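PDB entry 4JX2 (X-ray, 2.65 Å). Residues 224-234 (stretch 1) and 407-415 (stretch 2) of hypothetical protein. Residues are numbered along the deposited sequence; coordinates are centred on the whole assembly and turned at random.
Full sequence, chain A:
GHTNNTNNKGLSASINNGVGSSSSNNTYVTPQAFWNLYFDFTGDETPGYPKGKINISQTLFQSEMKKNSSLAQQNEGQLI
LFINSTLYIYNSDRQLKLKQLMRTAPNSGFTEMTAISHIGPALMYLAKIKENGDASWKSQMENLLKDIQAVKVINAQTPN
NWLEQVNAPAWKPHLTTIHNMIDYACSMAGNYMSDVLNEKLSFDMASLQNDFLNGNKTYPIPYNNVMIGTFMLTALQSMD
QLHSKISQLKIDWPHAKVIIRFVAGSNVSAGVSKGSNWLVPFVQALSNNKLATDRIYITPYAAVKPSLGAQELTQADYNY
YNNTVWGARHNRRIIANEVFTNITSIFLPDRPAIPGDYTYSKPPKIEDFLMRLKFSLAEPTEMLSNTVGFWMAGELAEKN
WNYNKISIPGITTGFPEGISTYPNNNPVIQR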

# COMPACT_ATOMS: atom_id res chain seq x y z
N ASN A 224 26.94 14.97 3.40
CA ASN A 224 25.81 14.80 2.49
C ASN A 224 26.26 14.05 1.22
O ASN A 224 25.56 13.15 0.78
CB ASN A 224 25.25 16.17 2.12
CG ASN A 224 24.41 16.91 3.14
OD1 ASN A 224 23.70 16.35 3.97
ND2 ASN A 224 24.36 18.22 3.00
N ASN A 225 27.47 14.40 0.66
CA ASN A 225 28.04 13.75 -0.52
C ASN A 225 28.44 12.29 -0.22
O ASN A 225 28.25 11.41 -1.07
CB ASN A 225 29.24 14.52 -1.03
CG ASN A 225 28.93 15.86 -1.68
OD1 ASN A 225 28.11 16.66 -1.20
ND2 ASN A 225 29.66 16.15 -2.75
N VAL A 226 28.96 12.02 1.00
CA VAL A 226 29.33 10.67 1.42
C VAL A 226 28.04 9.83 1.48
O VAL A 226 28.05 8.69 1.03
CB VAL A 226 30.12 10.66 2.76
CG1 VAL A 226 30.24 9.27 3.35
CG2 VAL A 226 31.50 11.25 2.57
N MSE A 227 26.94 10.41 1.99
CA MSE A 227 25.67 9.69 2.07
C MSE A 227 25.16 9.31 0.70
O MSE A 227 24.75 8.17 0.54
CB MSE A 227 24.62 10.50 2.82
CG MSE A 227 24.85 10.42 4.31
SE MSE A 227 23.43 11.16 5.31
CE MSE A 227 23.78 13.13 5.05
N ILE A 228 25.25 10.20 -0.31
CA ILE A 228 24.80 9.90 -1.67
C ILE A 228 25.74 8.85 -2.31
O ILE A 228 25.25 7.85 -2.83
CB ILE A 228 24.65 11.18 -2.55
CG1 ILE A 228 23.71 12.25 -1.90
CG2 ILE A 228 24.21 10.83 -3.99
CD1 ILE A 228 22.29 11.75 -1.30
N GLY A 229 27.05 9.06 -2.20
CA GLY A 229 28.06 8.15 -2.75
C GLY A 229 27.90 6.72 -2.29
O GLY A 229 27.86 5.79 -3.10
N THR A 230 27.76 6.54 -0.97
CA THR A 230 27.58 5.23 -0.33
C THR A 230 26.27 4.58 -0.74
O THR A 230 26.28 3.39 -1.04
CB THR A 230 27.67 5.34 1.19
OG1 THR A 230 26.81 6.39 1.65
CG2 THR A 230 29.07 5.58 1.67
N PHE A 231 25.15 5.35 -0.78
CA PHE A 231 23.85 4.84 -1.20
C PHE A 231 23.93 4.35 -2.67
O PHE A 231 23.41 3.27 -3.00
CB PHE A 231 22.74 5.91 -1.04
CG PHE A 231 22.19 6.09 0.35
CD1 PHE A 231 21.85 4.99 1.13
CD2 PHE A 231 21.94 7.36 0.86
CE1 PHE A 231 21.30 5.16 2.41
CE2 PHE A 231 21.43 7.53 2.16
CZ PHE A 231 21.09 6.43 2.92
N MSE A 232 24.60 5.15 -3.53
CA MSE A 232 24.84 4.85 -4.93
C MSE A 232 25.58 3.51 -5.10
O MSE A 232 25.24 2.74 -6.00
CB MSE A 232 25.68 5.96 -5.58
CG MSE A 232 24.90 7.18 -5.95
SE MSE A 232 23.67 6.95 -7.43
CE MSE A 232 22.91 8.75 -7.54
N LEU A 233 26.59 3.25 -4.27
CA LEU A 233 27.40 2.04 -4.41
C LEU A 233 26.64 0.83 -3.98
O LEU A 233 26.82 -0.24 -4.56
CB LEU A 233 28.72 2.15 -3.64
CG LEU A 233 29.73 3.20 -4.16
CD1 LEU A 233 30.81 3.40 -3.15
CD2 LEU A 233 30.32 2.82 -5.51
N THR A 234 25.77 1.00 -2.99
CA THR A 234 24.90 -0.03 -2.45
C THR A 234 23.89 -0.43 -3.53
O THR A 234 23.75 -1.63 -3.78
CB THR A 234 24.24 0.46 -1.15
OG1 THR A 234 25.25 0.74 -0.16
CG2 THR A 234 23.30 -0.53 -0.57
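Stretch 2 407-415: SIPGITTGF

An irregular loop, Ser-407 to Phe-415, packs closely against one face of a helix, with two glycines backbone to backbone at its centre, an apolar cluster towards the C-terminal end of the helix segment and one weak hydrogen bond near its N-terminal end. Stretch 1 is helical throughout and belongs to a longer helix; its main-chain carbonyls are largely engaged along its own axis, as in Gly-229 N to Asn-225 O (2.9 Å) and Met-232 N to Ile-228 O (2.9 Å). Stretch 2 has no regular helix or strand and runs broadly against the helix direction: Ile-408 lies nearest Met-232 (CA to CA 6.7 Å), Gly-410 lies over Gly-229, and Gly-414 reaches Asn-225.

The loop is held by its own bonds. Ile-411 N and Thr-412 N both donate to Ile-408 O (2.9 and 2.8 Å), Ile-408 N donates to Thr-412 OG1 (2.8 Å), and Gly-410 N donates to Thr-413 O (2.9 Å). Within this turn Gly-410 lies against the helix, where the CA atoms of Gly-229 and Gly-410 are 3.8 Å apart. Neither position has room for a CB: an ideal CB built on Gly-229 would lie 2.6 Å from Gly-410 O, and an ideal CB built on Gly-410 would lie 2.4 Å from Gly-229 N and 2.8 Å from Asn-225 O. The backbone angles of Gly-410 (phi 90°, psi -5°) by themselves also call for glycine. Gly-229 CA thus rests 3.7 Å from Pro-409 O and 3.7 Å from Gly-410 O.

Around this contact the side chains fill in. Met-232, a selenomethionine, points toward the loop; its CB packs on Ile-408 CG2 (3.5 Å), its CG approaches Pro-409 O (3.3 Å) and its CE meets Pro-409 CD (3.7 Å). Leu-233 leaves its CA sideways, but its end comes nearer, placing CD1 3.7 Å from Ile-411 CD1. Ile-411 also lays its CG1 against Gly-229 O (3.8 Å), and Ile-228 CG2 touches Pro-409 O at 3.8 Å.

Farther along the loop, towards the N-terminal end of the helix segment, Asn-225 ND2 donates to Gly-414 O at 2.8 Å, a weak hydrogen bond because the N-H...acceptor angle is 125°. The same ND2 donates to a water at 2.9 Å, which in turn donates weakly to Thr-413 O (3.4 Å), so one amide serves two successive loop carbonyls. The contact buries 432 Å² between the two stretches, both sides summed.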

# COMPACT_ATOMS: atom_id res chain seq x y z
N SER A 407 28.37 6.95 -14.54
CA SER A 407 28.90 7.96 -13.62
C SER A 407 28.23 7.75 -12.29
O SER A 407 27.11 7.23 -12.25
CB SER A 407 28.69 9.38 -14.14
OG SER A 407 27.34 9.62 -14.44
N ILE A 408 28.95 8.03 -11.18
CA ILE A 408 28.38 7.77 -9.85
C ILE A 408 28.39 9.05 -8.99
O ILE A 408 29.43 9.36 -8.39
CB ILE A 408 29.08 6.56 -9.13
CG1 ILE A 408 29.24 5.34 -10.07
CG2 ILE A 408 28.35 6.19 -7.85
CD1 ILE A 408 30.15 4.38 -9.62
N PRO A 409 27.24 9.76 -8.88
CA PRO A 409 27.16 10.94 -8.01
C PRO A 409 27.59 10.62 -6.58
O PRO A 409 27.18 9.61 -6.02
CB PRO A 409 25.69 11.34 -8.10
CG PRO A 409 25.26 10.86 -9.47
CD PRO A 409 25.93 9.52 -9.53
N GLY A 410 28.47 11.46 -6.03
CA GLY A 410 29.03 11.29 -4.70
C GLY A 410 30.32 10.49 -4.69
O GLY A 410 30.95 10.34 -3.64
N ILE A 411 30.73 9.94 -5.87
CA ILE A 411 31.93 9.14 -6.05
C ILE A 411 32.78 9.73 -7.18
O ILE A 411 33.92 10.14 -6.94
CB ILE A 411 31.61 7.63 -6.31
CG1 ILE A 411 30.77 7.00 -5.15
CG2 ILE A 411 32.89 6.82 -6.60
CD1 ILE A 411 31.48 6.93 -3.80
N THR A 412 32.22 9.80 -8.39
CA THR A 412 32.94 10.33 -9.56
C THR A 412 32.57 11.77 -9.85
O THR A 412 33.30 12.45 -10.59
CB THR A 412 32.68 9.46 -10.80
OG1 THR A 412 31.29 9.50 -11.14
CG2 THR A 412 33.12 8.02 -10.62
N THR A 413 31.44 12.26 -9.30
CA THR A 413 30.95 13.60 -9.60
C THR A 413 30.25 14.23 -8.37
O THR A 413 29.93 13.52 -7.42
CB THR A 413 30.04 13.48 -10.83
OG1 THR A 413 30.02 14.72 -11.55
CG2 THR A 413 28.64 12.94 -10.52
N GLY A 414 30.06 15.55 -8.40
CA GLY A 414 29.37 16.28 -7.34
C GLY A 414 30.23 16.92 -6.27
O GLY A 414 29.71 17.36 -5.24
N PHE A 415 31.53 17.02 -6.52
CA PHE A 415 32.46 17.58 -5.55
C PHE A 415 32.41 19.10 -5.49
O PHE A 415 32.18 19.73 -6.53
CB PHE A 415 33.89 17.12 -5.85
CG PHE A 415 34.03 15.64 -5.61
CD1 PHE A 415 34.14 15.14 -4.31
CD2 PHE A 415 33.99 14.73 -6.67
CE1 PHE A 415 34.24 13.77 -4.08
CE2 PHE A 415 34.09 13.37 -6.44
CZ PHE A 415 34.20 12.89 -5.15
O HOH W 1 31.00 14.13 -4.28